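Local coordinates for protein putative Ribokinase II (Escherichia coli O6, PDB 3IQ0) that probably phosphorylates a sugar, perhaps ribose or a related carbohydrate, using ATP and magnesium, as a kinase of the pfkB (ribokinase-like) family, at residues 42-52 with 260-271; 281-289 with 301-310. One frame throughout, in Å; residues are numbered along the deposited sequence.

Contact 1: residues 42-52 with 260-271; sequences IFIDQVTRLGV and DCFGGAWIACRQ. With ATP (adenosine-5'-triphosphate), chain G.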
loop_
_atom_site.group_PDB
_atom_site.type_symbol
_atom_site.label_atom_id
_atom_site.label_comp_id
_atom_site.label_asym_id
_atom_site.label_seq_id
_atom_site.Cartn_x
_atom_site.Cartn_y
_atom_site.Cartn_z
ATOM N N ILE B 42 16.748 -6.172 -6.880
ATOM C CA ILE B 42 17.177 -6.204 -8.271
ATOM C C ILE B 42 18.698 -6.384 -8.330
ATOM O O ILE B 42 19.212 -7.140 -9.157
ATOM C CB ILE B 42 16.761 -4.915 -9.008
ATOM C CG1 ILE B 42 15.247 -4.726 -8.888
ATOM C CG2 ILE B 42 17.162 -5.005 -10.472
ATOM C CD1 ILE B 42 14.754 -3.386 -9.361
ATOM N N PHE B 43 19.412 -5.695 -7.447
ATOM C CA PHE B 43 20.867 -5.809 -7.389
ATOM C C PHE B 43 21.246 -7.270 -7.169
ATOM O O PHE B 43 22.021 -7.851 -7.932
ATOM C CB PHE B 43 21.428 -4.983 -6.218
ATOM C CG PHE B 43 22.893 -5.235 -5.928
ATOM C CD1 PHE B 43 23.886 -4.539 -6.613
ATOM C CD2 PHE B 43 23.277 -6.167 -4.964
ATOM C CE1 PHE B 43 25.240 -4.759 -6.344
ATOM C CE2 PHE B 43 24.630 -6.403 -4.683
ATOM C CZ PHE B 43 25.611 -5.697 -5.374
ATOM N N ILE B 44 20.689 -7.854 -6.116
ATOM C CA ILE B 44 20.990 -9.234 -5.764
ATOM C C ILE B 44 20.528 -10.240 -6.808
ATOM O O ILE B 44 21.142 -11.293 -6.966
ATOM C CB ILE B 44 20.394 -9.595 -4.377
ATOM C CG1 ILE B 44 21.330 -10.565 -3.665
ATOM C CG2 ILE B 44 19.011 -10.200 -4.517
ATOM C CD1 ILE B 44 22.671 -9.960 -3.344
ATOM N N ASP B 45 19.447 -9.934 -7.518
ATOM C CA ASP B 45 18.978 -10.860 -8.548
ATOM C C ASP B 45 20.009 -10.887 -9.683
ATOM O O ASP B 45 20.271 -11.940 -10.278
ATOM C CB ASP B 45 17.621 -10.430 -9.097
ATOM C CG ASP B 45 16.955 -11.521 -9.912
ATOM O OD1 ASP B 45 16.772 -12.630 -9.376
ATOM O OD2 ASP B 45 16.605 -11.268 -11.080
ATOM N N GLN B 46 20.609 -9.738 -9.975
ATOM C CA GLN B 46 21.606 -9.686 -11.039
ATOM C C GLN B 46 22.840 -10.458 -10.591
ATOM O O GLN B 46 23.463 -11.154 -11.387
ATOM C CB GLN B 46 21.968 -8.235 -11.381
ATOM C CG GLN B 46 22.999 -8.080 -12.509
ATOM C CD GLN B 46 22.621 -8.860 -13.757
ATOM O OE1 GLN B 46 23.005 -10.027 -13.925
ATOM N NE2 GLN B 46 21.858 -8.232 -14.629
ATOM N N VAL B 47 23.183 -10.353 -9.310
ATOM C CA VAL B 47 24.334 -11.082 -8.798
ATOM C C VAL B 47 24.144 -12.585 -8.954
ATOM O O VAL B 47 25.030 -13.268 -9.455
ATOM C CB VAL B 47 24.591 -10.787 -7.308
ATOM C CG1 VAL B 47 25.637 -11.734 -6.774
ATOM C CG2 VAL B 47 25.041 -9.341 -7.128
ATOM N N THR B 48 22.997 -13.104 -8.525
ATOM C CA THR B 48 22.762 -14.542 -8.629
ATOM C C THR B 48 22.620 -15.019 -10.068
ATOM O O THR B 48 22.921 -16.169 -10.367
ATOM C CB THR B 48 21.506 -14.996 -7.857
ATOM O OG1 THR B 48 21.521 -16.422 -7.762
ATOM C CG2 THR B 48 20.215 -14.570 -8.591
ATOM N N ARG B 49 22.164 -14.148 -10.960
ATOM C CA ARG B 49 22.019 -14.555 -12.344
ATOM C C ARG B 49 23.381 -14.690 -13.012
ATOM O O ARG B 49 23.501 -15.341 -14.046
ATOM C CB ARG B 49 21.142 -13.568 -13.108
ATOM C CG ARG B 49 19.699 -13.584 -12.640
ATOM C CD ARG B 49 18.783 -13.334 -13.800
ATOM N NE ARG B 49 18.773 -14.465 -14.717
ATOM C CZ ARG B 49 18.411 -14.382 -15.991
ATOM N NH1 ARG B 49 18.042 -13.218 -16.497
ATOM N NH2 ARG B 49 18.405 -15.465 -16.754
ATOM N N LEU B 50 24.403 -14.068 -12.422
ATOM C CA LEU B 50 25.757 -14.167 -12.956
ATOM C C LEU B 50 26.466 -15.389 -12.339
ATOM O O LEU B 50 27.627 -15.670 -12.645
ATOM C CB LEU B 50 26.531 -12.861 -12.707
ATOM C CG LEU B 50 26.001 -11.715 -13.595
ATOM C CD1 LEU B 50 26.637 -10.386 -13.216
ATOM C CD2 LEU B 50 26.276 -12.049 -15.073
ATOM N N GLY B 51 25.743 -16.118 -11.487
ATOM C CA GLY B 51 26.273 -17.332 -10.877
ATOM C C GLY B 51 27.007 -17.195 -9.557
ATOM O O GLY B 51 27.565 -18.162 -9.038
ATOM N N VAL B 52 27.008 -15.991 -9.006
ATOM C CA VAL B 52 27.699 -15.732 -7.755
ATOM C C VAL B 52 26.767 -15.959 -6.569
ATOM O O VAL B 52 25.715 -15.333 -6.463
ATOM C CB VAL B 52 28.253 -14.281 -7.748
ATOM C CG1 VAL B 52 28.752 -13.901 -6.367
ATOM C CG2 VAL B 52 29.381 -14.151 -8.776
ATOM N N ASP B 260 20.913 -0.659 -10.619
ATOM C CA ASP B 260 20.961 -1.849 -9.770
ATOM C C ASP B 260 21.644 -3.000 -10.512
ATOM O O ASP B 260 22.444 -3.731 -9.938
ATOM C CB ASP B 260 19.546 -2.271 -9.358
ATOM C CG ASP B 260 18.736 -1.122 -8.762
ATOM O OD1 ASP B 260 19.343 -0.210 -8.163
ATOM O OD2 ASP B 260 17.486 -1.143 -8.877
ATOM N N CYS B 261 21.319 -3.157 -11.789
ATOM C CA CYS B 261 21.914 -4.215 -12.593
ATOM C C CYS B 261 23.380 -3.918 -12.831
ATOM O O CYS B 261 24.224 -4.810 -12.732
ATOM C CB CYS B 261 21.173 -4.356 -13.919
ATOM S SG CYS B 261 19.572 -5.191 -13.742
ATOM N N PHE B 262 23.685 -2.663 -13.143
ATOM C CA PHE B 262 25.069 -2.261 -13.351
ATOM C C PHE B 262 25.842 -2.653 -12.088
ATOM O O PHE B 262 26.935 -3.211 -12.165
ATOM C CB PHE B 262 25.166 -0.737 -13.535
ATOM C CG PHE B 262 26.581 -0.222 -13.636
ATOM C CD1 PHE B 262 27.149 0.042 -14.870
ATOM C CD2 PHE B 262 27.353 -0.040 -12.496
ATOM C CE1 PHE B 262 28.469 0.479 -14.980
ATOM C CE2 PHE B 262 28.679 0.397 -12.587
ATOM C CZ PHE B 262 29.237 0.655 -13.836
ATOM N N GLY B 263 25.258 -2.352 -10.930
ATOM C CA GLY B 263 25.895 -2.652 -9.658
ATOM C C GLY B 263 26.120 -4.129 -9.394
ATOM O O GLY B 263 27.213 -4.534 -8.984
ATOM N N GLY B 264 25.085 -4.935 -9.602
ATOM C CA GLY B 264 25.221 -6.366 -9.383
ATOM C C GLY B 264 26.275 -6.935 -10.311
ATOM O O GLY B 264 27.116 -7.741 -9.899
ATOM N N ALA B 265 26.227 -6.509 -11.570
ATOM C CA ALA B 265 27.189 -6.970 -12.568
ATOM C C ALA B 265 28.627 -6.658 -12.145
ATOM O O ALA B 265 29.507 -7.518 -12.231
ATOM C CB ALA B 265 26.891 -6.324 -13.909
ATOM N N TRP B 266 28.869 -5.434 -11.687
ATOM C CA TRP B 266 30.216 -5.054 -11.269
ATOM C C TRP B 266 30.715 -5.945 -10.135
ATOM O O TRP B 266 31.778 -6.581 -10.232
ATOM C CB TRP B 266 30.258 -3.582 -10.818
ATOM C CG TRP B 266 31.570 -3.222 -10.150
ATOM C CD1 TRP B 266 31.871 -3.318 -8.816
ATOM C CD2 TRP B 266 32.780 -2.823 -10.805
ATOM N NE1 TRP B 266 33.198 -3.008 -8.604
ATOM C CE2 TRP B 266 33.779 -2.703 -9.810
ATOM C CE3 TRP B 266 33.121 -2.562 -12.138
ATOM C CZ2 TRP B 266 35.096 -2.327 -10.111
ATOM C CZ3 TRP B 266 34.434 -2.187 -12.436
ATOM C CH2 TRP B 266 35.401 -2.075 -11.426
ATOM N N ILE B 267 29.941 -5.992 -9.059
ATOM C CA ILE B 267 30.303 -6.781 -7.894
ATOM C C ILE B 267 30.468 -8.262 -8.211
ATOM O O ILE B 267 31.417 -8.896 -7.748
ATOM C CB ILE B 267 29.256 -6.614 -6.772
ATOM C CG1 ILE B 267 29.165 -5.138 -6.362
ATOM C CG2 ILE B 267 29.637 -7.459 -5.580
ATOM C CD1 ILE B 267 30.445 -4.597 -5.719
ATOM N N ALA B 268 29.558 -8.817 -9.004
ATOM C CA ALA B 268 29.650 -10.237 -9.346
ATOM C C ALA B 268 30.842 -10.516 -10.257
ATOM O O ALA B 268 31.579 -11.483 -10.053
ATOM C CB ALA B 268 28.357 -10.704 -10.008
ATOM N N CYS B 269 31.048 -9.664 -11.255
ATOM C CA CYS B 269 32.161 -9.860 -12.179
ATOM C C CYS B 269 33.490 -9.771 -11.465
ATOM O O CYS B 269 34.431 -10.500 -11.789
ATOM C CB CYS B 269 32.109 -8.838 -13.307
ATOM S SG CYS B 269 30.826 -9.204 -14.487
ATOM N N ARG B 270 33.576 -8.866 -10.498
ATOM C CA ARG B 270 34.800 -8.727 -9.731
ATOM C C ARG B 270 35.004 -9.993 -8.899
ATOM O O ARG B 270 36.134 -10.447 -8.738
ATOM C CB ARG B 270 34.727 -7.480 -8.841
ATOM C CG ARG B 270 34.794 -6.193 -9.646
ATOM C CD ARG B 270 36.174 -6.015 -10.282
ATOM N NE ARG B 270 37.117 -5.406 -9.348
ATOM C CZ ARG B 270 38.431 -5.341 -9.533
ATOM N NH1 ARG B 270 38.985 -5.857 -10.625
ATOM N NH2 ARG B 270 39.192 -4.740 -8.627
ATOM N N GLN B 271 33.913 -10.567 -8.386
ATOM C CA GLN B 271 34.013 -11.802 -7.598
ATOM C C GLN B 271 34.497 -12.954 -8.477
ATOM O O GLN B 271 35.097 -13.911 -7.986
ATOM C CB GLN B 271 32.668 -12.199 -6.987
ATOM C CG GLN B 271 32.268 -11.424 -5.735
ATOM C CD GLN B 271 33.397 -11.322 -4.723
ATOM O OE1 GLN B 271 34.192 -10.378 -4.756
ATOM N NE2 GLN B 271 33.481 -12.298 -3.824
HETATM P PG ATP G . 19.502 4.394 -10.162
HETATM O O1G ATP G . 18.337 3.685 -10.798
HETATM O O2G ATP G . 19.055 5.491 -9.229
HETATM O O3G ATP G . 20.381 3.405 -9.398
HETATM P PB ATP G . 21.870 5.240 -11.716
HETATM O O1B ATP G . 22.118 6.660 -12.123
HETATM O O2B ATP G . 22.619 4.630 -10.582
HETATM O O3B ATP G . 20.304 5.043 -11.396
HETATM P PA ATP G . 22.019 4.894 -14.550
HETATM O O1A ATP G . 20.582 5.114 -14.969
HETATM O O2A ATP G . 23.016 5.982 -14.674
HETATM O O3A ATP G . 22.042 4.354 -13.013
HETATM O "O5'" ATP G . 22.932 3.395 -14.978
HETATM C "C5'" ATP G . 23.367 2.113 -15.034
HETATM C "C4'" ATP G . 24.492 2.074 -16.038
HETATM O "O4'" ATP G . 23.649 1.500 -17.044
HETATM C "C3'" ATP G . 24.980 3.355 -16.801
HETATM O "O3'" ATP G . 26.138 3.971 -16.264
HETATM C "C2'" ATP G . 25.114 2.851 -18.171
HETATM O "O2'" ATP G . 26.379 2.201 -18.352
HETATM C "C1'" ATP G . 23.942 1.935 -18.353
HETATM N N9 ATP G . 22.748 2.679 -18.931
HETATM C C8 ATP G . 21.688 3.299 -18.279
HETATM N N7 ATP G . 20.821 3.855 -19.139
HETATM C C5 ATP G . 21.278 3.608 -20.366
HETATM C C6 ATP G . 20.865 3.914 -21.778
HETATM N N6 ATP G . 19.739 4.597 -21.987
HETATM N N1 ATP G . 21.665 3.457 -22.847
HETATM C C2 ATP G . 22.851 2.739 -22.674
HETATM N N3 ATP G . 23.290 2.429 -21.384
HETATM C C4 ATP G . 22.566 2.836 -20.239
#
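With CG anti to the backbone N (chi1 170°), Phe43 brings its ring against the Gly263-Gly264 backbone of the second helix, where Asp260, Gly263, Gly264 and Ile267 form the hole for this knob. CD1 of Phe43 lies 3.2 Å from Gly264 N, while Phe43 CZ meets Ile267 CG1 at 3.7 Å near the plane of the ring, at its edge. Val47 CG2 lies above one face of the ring, toward its rim, and that same methyl reaches Gly264 CA. Because Gly264 has no side chain, the segment axes can come to 7.5 Å, crossing at -41°; Gly263 is merely close to the ring. No hydrogen bond links the segments. Farther along, Leu50 CD1 wedges between Ala265 CA (3.5 Å) and Ala268 CB (3.7 Å), and Val52 CG2 touches that same CB; Gly51, between them, ends the first helix in a Schellman motif. At the other end Ile42 CD1 contacts Asp260 OD2 at 3.6 Å. Asp260 belongs to the GAGD motif of the family. The buried pair of helices 39-49 and 258-271 packs against strand 5-9 through Ile44, Val52 and Ile267, while Phe262 and Trp266 reach strand 224-228, and Cys286 of helix 276-290 abuts Ala265.

Contact 2: residues 281-289 with 301-310; sequences QYANACGAL and SRLMEIETFI. With ATP (adenosine-5'-triphosphate), chain G.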
loop_
_atom_site.group_PDB
_atom_site.type_symbol
_atom_site.label_atom_id
_atom_site.label_comp_id
_atom_site.label_asym_id
_atom_site.label_seq_id
_atom_site.Cartn_x
_atom_site.Cartn_y
_atom_site.Cartn_z
ATOM N N GLN B 281 33.293 -2.858 -18.448
ATOM C CA GLN B 281 32.610 -3.024 -19.722
ATOM C C GLN B 281 31.402 -3.946 -19.551
ATOM O O GLN B 281 30.371 -3.736 -20.180
ATOM C CB GLN B 281 33.560 -3.586 -20.793
ATOM C CG GLN B 281 33.731 -5.094 -20.786
ATOM C CD GLN B 281 34.634 -5.590 -21.916
ATOM O OE1 GLN B 281 34.389 -5.322 -23.095
ATOM N NE2 GLN B 281 35.683 -6.318 -21.553
ATOM N N TYR B 282 31.534 -4.966 -18.703
ATOM C CA TYR B 282 30.436 -5.907 -18.454
ATOM C C TYR B 282 29.298 -5.233 -17.690
ATOM O O TYR B 282 28.128 -5.416 -18.024
ATOM C CB TYR B 282 30.936 -7.131 -17.680
ATOM C CG TYR B 282 31.387 -8.254 -18.588
ATOM C CD1 TYR B 282 32.431 -8.069 -19.489
ATOM C CD2 TYR B 282 30.727 -9.483 -18.592
ATOM C CE1 TYR B 282 32.803 -9.071 -20.375
ATOM C CE2 TYR B 282 31.091 -10.492 -19.475
ATOM C CZ TYR B 282 32.129 -10.276 -20.367
ATOM O OH TYR B 282 32.482 -11.256 -21.266
ATOM N N ALA B 283 29.645 -4.453 -16.668
ATOM C CA ALA B 283 28.635 -3.740 -15.896
ATOM C C ALA B 283 27.919 -2.784 -16.843
ATOM O O ALA B 283 26.694 -2.728 -16.873
ATOM C CB ALA B 283 29.286 -2.959 -14.757
ATOM N N ASN B 284 28.701 -2.040 -17.620
ATOM C CA ASN B 284 28.170 -1.077 -18.579
ATOM C C ASN B 284 27.197 -1.753 -19.542
ATOM O O ASN B 284 26.099 -1.257 -19.788
ATOM C CB ASN B 284 29.331 -0.427 -19.348
ATOM C CG ASN B 284 28.867 0.611 -20.354
ATOM O OD1 ASN B 284 27.947 1.383 -20.093
ATOM N ND2 ASN B 284 29.524 0.646 -21.510
ATOM N N ALA B 285 27.605 -2.894 -20.082
ATOM C CA ALA B 285 26.768 -3.647 -21.000
ATOM C C ALA B 285 25.526 -4.166 -20.281
ATOM O O ALA B 285 24.437 -4.179 -20.851
ATOM C CB ALA B 285 27.552 -4.808 -21.589
ATOM N N CYS B 286 25.689 -4.597 -19.033
ATOM C CA CYS B 286 24.554 -5.109 -18.262
ATOM C C CYS B 286 23.496 -4.016 -18.122
ATOM O O CYS B 286 22.315 -4.222 -18.418
ATOM C CB CYS B 286 25.009 -5.571 -16.876
ATOM S SG CYS B 286 23.732 -6.449 -15.928
ATOM N N GLY B 287 23.925 -2.841 -17.681
ATOM C CA GLY B 287 22.985 -1.752 -17.532
ATOM C C GLY B 287 22.320 -1.407 -18.853
ATOM O O GLY B 287 21.157 -1.011 -18.882
ATOM N N ALA B 288 23.061 -1.553 -19.946
ATOM C CA ALA B 288 22.534 -1.247 -21.275
ATOM C C ALA B 288 21.426 -2.230 -21.625
ATOM O O ALA B 288 20.364 -1.843 -22.109
ATOM C CB ALA B 288 23.645 -1.328 -22.308
ATOM N N LEU B 289 21.689 -3.510 -21.385
ATOM C CA LEU B 289 20.712 -4.551 -21.659
ATOM C C LEU B 289 19.482 -4.369 -20.785
ATOM O O LEU B 289 18.349 -4.534 -21.242
ATOM C CB LEU B 289 21.327 -5.928 -21.393
ATOM C CG LEU B 289 22.222 -6.461 -22.511
ATOM C CD1 LEU B 289 22.906 -7.745 -22.069
ATOM C CD2 LEU B 289 21.361 -6.708 -23.756
ATOM N N SER B 301 20.613 -9.918 -16.783
ATOM C CA SER B 301 21.221 -10.778 -17.790
ATOM C C SER B 301 22.184 -11.826 -17.244
ATOM O O SER B 301 22.775 -11.652 -16.172
ATOM C CB SER B 301 21.986 -9.926 -18.805
ATOM O OG SER B 301 21.188 -8.916 -19.374
ATOM N N ARG B 302 22.339 -12.909 -18.004
ATOM C CA ARG B 302 23.268 -13.976 -17.658
ATOM C C ARG B 302 24.611 -13.528 -18.213
ATOM O O ARG B 302 24.664 -12.728 -19.149
ATOM C CB ARG B 302 22.856 -15.303 -18.306
ATOM C CG ARG B 302 21.583 -15.909 -17.737
ATOM C CD ARG B 302 21.401 -17.352 -18.187
ATOM N NE ARG B 302 22.495 -18.213 -17.740
ATOM C CZ ARG B 302 22.547 -19.526 -17.943
ATOM N NH1 ARG B 302 21.567 -20.141 -18.589
ATOM N NH2 ARG B 302 23.581 -20.229 -17.503
ATOM N N LEU B 303 25.691 -14.057 -17.659
ATOM C CA LEU B 303 27.024 -13.660 -18.082
ATOM C C LEU B 303 27.259 -13.707 -19.591
ATOM O O LEU B 303 27.708 -12.727 -20.172
ATOM C CB LEU B 303 28.069 -14.505 -17.352
ATOM C CG LEU B 303 29.515 -14.077 -17.600
ATOM C CD1 LEU B 303 29.705 -12.645 -17.135
ATOM C CD2 LEU B 303 30.463 -15.011 -16.862
HETATM N N MSE B 304 26.943 -14.824 -20.237
HETATM C CA MSE B 304 27.165 -14.895 -21.674
HETATM C C MSE B 304 26.208 -14.058 -22.512
HETATM O O MSE B 304 26.471 -13.803 -23.690
HETATM C CB MSE B 304 27.187 -16.347 -22.148
HETATM C CG MSE B 304 28.466 -17.069 -21.733
HETATM SE SE MSE B 304 30.130 -16.044 -22.043
HETATM C CE MSE B 304 30.457 -16.598 -23.864
ATOM N N GLU B 305 25.100 -13.611 -21.927
ATOM C CA GLU B 305 24.197 -12.758 -22.694
ATOM C C GLU B 305 24.929 -11.429 -22.824
ATOM O O GLU B 305 24.890 -10.797 -23.868
ATOM C CB GLU B 305 22.849 -12.580 -21.984
ATOM C CG GLU B 305 22.110 -13.896 -21.776
ATOM C CD GLU B 305 20.736 -13.741 -21.141
ATOM O OE1 GLU B 305 20.592 -12.945 -20.190
ATOM O OE2 GLU B 305 19.797 -14.442 -21.590
ATOM N N ILE B 306 25.614 -11.021 -21.758
ATOM C CA ILE B 306 26.377 -9.774 -21.774
ATOM C C ILE B 306 27.530 -9.926 -22.774
ATOM O O ILE B 306 27.784 -9.050 -23.604
ATOM C CB ILE B 306 26.983 -9.471 -20.383
ATOM C CG1 ILE B 306 25.871 -9.377 -19.328
ATOM C CG2 ILE B 306 27.778 -8.172 -20.435
ATOM C CD1 ILE B 306 26.396 -9.213 -17.904
ATOM N N GLU B 307 28.214 -11.059 -22.682
ATOM C CA GLU B 307 29.347 -11.380 -23.539
ATOM C C GLU B 307 28.982 -11.242 -25.023
ATOM O O GLU B 307 29.682 -10.582 -25.795
ATOM C CB GLU B 307 29.808 -12.807 -23.234
ATOM C CG GLU B 307 31.166 -13.187 -23.784
ATOM C CD GLU B 307 31.200 -13.243 -25.296
ATOM O OE1 GLU B 307 30.301 -13.878 -25.894
ATOM O OE2 GLU B 307 32.137 -12.658 -25.883
ATOM N N THR B 308 27.883 -11.871 -25.414
ATOM C CA THR B 308 27.431 -11.818 -26.793
ATOM C C THR B 308 27.011 -10.399 -27.168
ATOM O O THR B 308 27.289 -9.928 -28.271
ATOM C CB THR B 308 26.257 -12.780 -27.010
ATOM O OG1 THR B 308 25.227 -12.488 -26.061
ATOM C CG2 THR B 308 26.704 -14.212 -26.827
ATOM N N PHE B 309 26.338 -9.717 -26.247
ATOM C CA PHE B 309 25.905 -8.343 -26.479
ATOM C C PHE B 309 27.128 -7.519 -26.874
ATOM O O PHE B 309 27.130 -6.817 -27.885
ATOM C CB PHE B 309 25.286 -7.774 -25.200
ATOM C CG PHE B 309 24.875 -6.330 -25.305
ATOM C CD1 PHE B 309 23.750 -5.959 -26.039
ATOM C CD2 PHE B 309 25.606 -5.340 -24.659
ATOM C CE1 PHE B 309 23.361 -4.619 -26.124
ATOM C CE2 PHE B 309 25.229 -4.001 -24.737
ATOM C CZ PHE B 309 24.107 -3.640 -25.468
ATOM N N ILE B 310 28.174 -7.620 -26.062
ATOM C CA ILE B 310 29.418 -6.902 -26.305
ATOM C C ILE B 310 30.031 -7.337 -27.632
ATOM O O ILE B 310 30.376 -6.496 -28.463
ATOM C CB ILE B 310 30.431 -7.167 -25.174
ATOM C CG1 ILE B 310 29.891 -6.608 -23.859
ATOM C CG2 ILE B 310 31.778 -6.551 -25.519
ATOM C CD1 ILE B 310 30.734 -6.977 -22.662
HETATM P PG ATP G . 19.502 4.394 -10.162
HETATM O O1G ATP G . 18.337 3.685 -10.798
HETATM O O2G ATP G . 19.055 5.491 -9.229
HETATM O O3G ATP G . 20.381 3.405 -9.398
HETATM P PB ATP G . 21.870 5.240 -11.716
HETATM O O1B ATP G . 22.118 6.660 -12.123
HETATM O O2B ATP G . 22.619 4.630 -10.582
HETATM O O3B ATP G . 20.304 5.043 -11.396
HETATM P PA ATP G . 22.019 4.894 -14.550
HETATM O O1A ATP G . 20.582 5.114 -14.969
HETATM O O2A ATP G . 23.016 5.982 -14.674
HETATM O O3A ATP G . 22.042 4.354 -13.013
HETATM O "O5'" ATP G . 22.932 3.395 -14.978
HETATM C "C5'" ATP G . 23.367 2.113 -15.034
HETATM C "C4'" ATP G . 24.492 2.074 -16.038
HETATM O "O4'" ATP G . 23.649 1.500 -17.044
HETATM C "C3'" ATP G . 24.980 3.355 -16.801
HETATM O "O3'" ATP G . 26.138 3.971 -16.264
HETATM C "C2'" ATP G . 25.114 2.851 -18.171
HETATM O "O2'" ATP G . 26.379 2.201 -18.352
HETATM C "C1'" ATP G . 23.942 1.935 -18.353
HETATM N N9 ATP G . 22.748 2.679 -18.931
HETATM C C8 ATP G . 21.688 3.299 -18.279
HETATM N N7 ATP G . 20.821 3.855 -19.139
HETATM C C5 ATP G . 21.278 3.608 -20.366
HETATM C C6 ATP G . 20.865 3.914 -21.778
HETATM N N6 ATP G . 19.739 4.597 -21.987
HETATM N N1 ATP G . 21.665 3.457 -22.847
HETATM C C2 ATP G . 22.851 2.739 -22.674
HETATM N N3 ATP G . 23.290 2.429 -21.384
HETATM C C4 ATP G . 22.566 2.836 -20.239
HETATM O O HOH W 1 21.171 -6.936 -17.848
#
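Tyr282 and Ile306 interlock as reciprocal knobs: the tyrosine sits among Leu303, Ile306, Glu307 and Ile310, and Ile306 among Tyr282, Ala285, Cys286 and Leu289. Ile310 crosses the tyrosine at about a right angle and sets CD1 over one ring face, 4.1 Å from the centroid and 27° off the normal, a CH-pi contact. Leu303 also crosses nearly at a right angle, with CD1 3.5 Å from Tyr282 CE2. Glu307 instead runs alongside the phenol, pointing the same way, so that its aliphatic CG touches Tyr282 OH.

A second CH-pi contact joins Leu289 and Phe309, which slide past each other in opposite directions. Leu289 CG stands over the ring, 4.0 Å from the Phe309 centroid and 16° off its normal, while Ala285 CB meets the edge of that ring at CD2 (3.7 Å). With CG anti to the backbone N, Phe309 lays its ring against Ala285, Ala288 and Leu289.

Ala285 CB also packs on Ile306 CG2 at 3.6 Å. Across the contact, the polar link is a water that donates to Cys286 O (3.0 Å) and accepts from Ser301 OG. Arg302, the N-cap of the second helix, gives its N-H to Glu305 OE1 at 2.8 Å, from above the carboxylate plane. The helices cross at 93°, so helix 303-312 lies across the side of helix 276-290 bearing Tyr282, Ala285 and Leu289, while Asn284, Gly287 and Ala288 of helix 276-290 line the ATP pocket. That helix packs on helix 258-271 through Ala283 on Phe262 and Cys286 on Cys261, while Tyr248 meets Phe309 edge-to-face from a neighbouring loop.

Contacts 1 and 2 have centres 11 Å apart and follow one another along the chain, with helix 258-271 of contact 1 followed in the chain by helix 276-290 of contact 2. They also touch: Leu50 CD2 comes within 3.3 Å of Leu303 N. Both border the bound nucleotide, but at different parts of it. From contact 1, Phe262 CD1 packs 3.5 Å from ATP C4', and Asp260 OD1 lies 4.0 Å from the gamma-phosphate oxygen O3G, the side chain being about 8 Å from a magnesium ion. From contact 2, Gly287 CA approaches ATP O4' at 3.4 Å, and Ala288 CA lies 3.8 Å from adenine N3. Asn284 OD1 accepts a very short hydrogen bond from the ribose O2'.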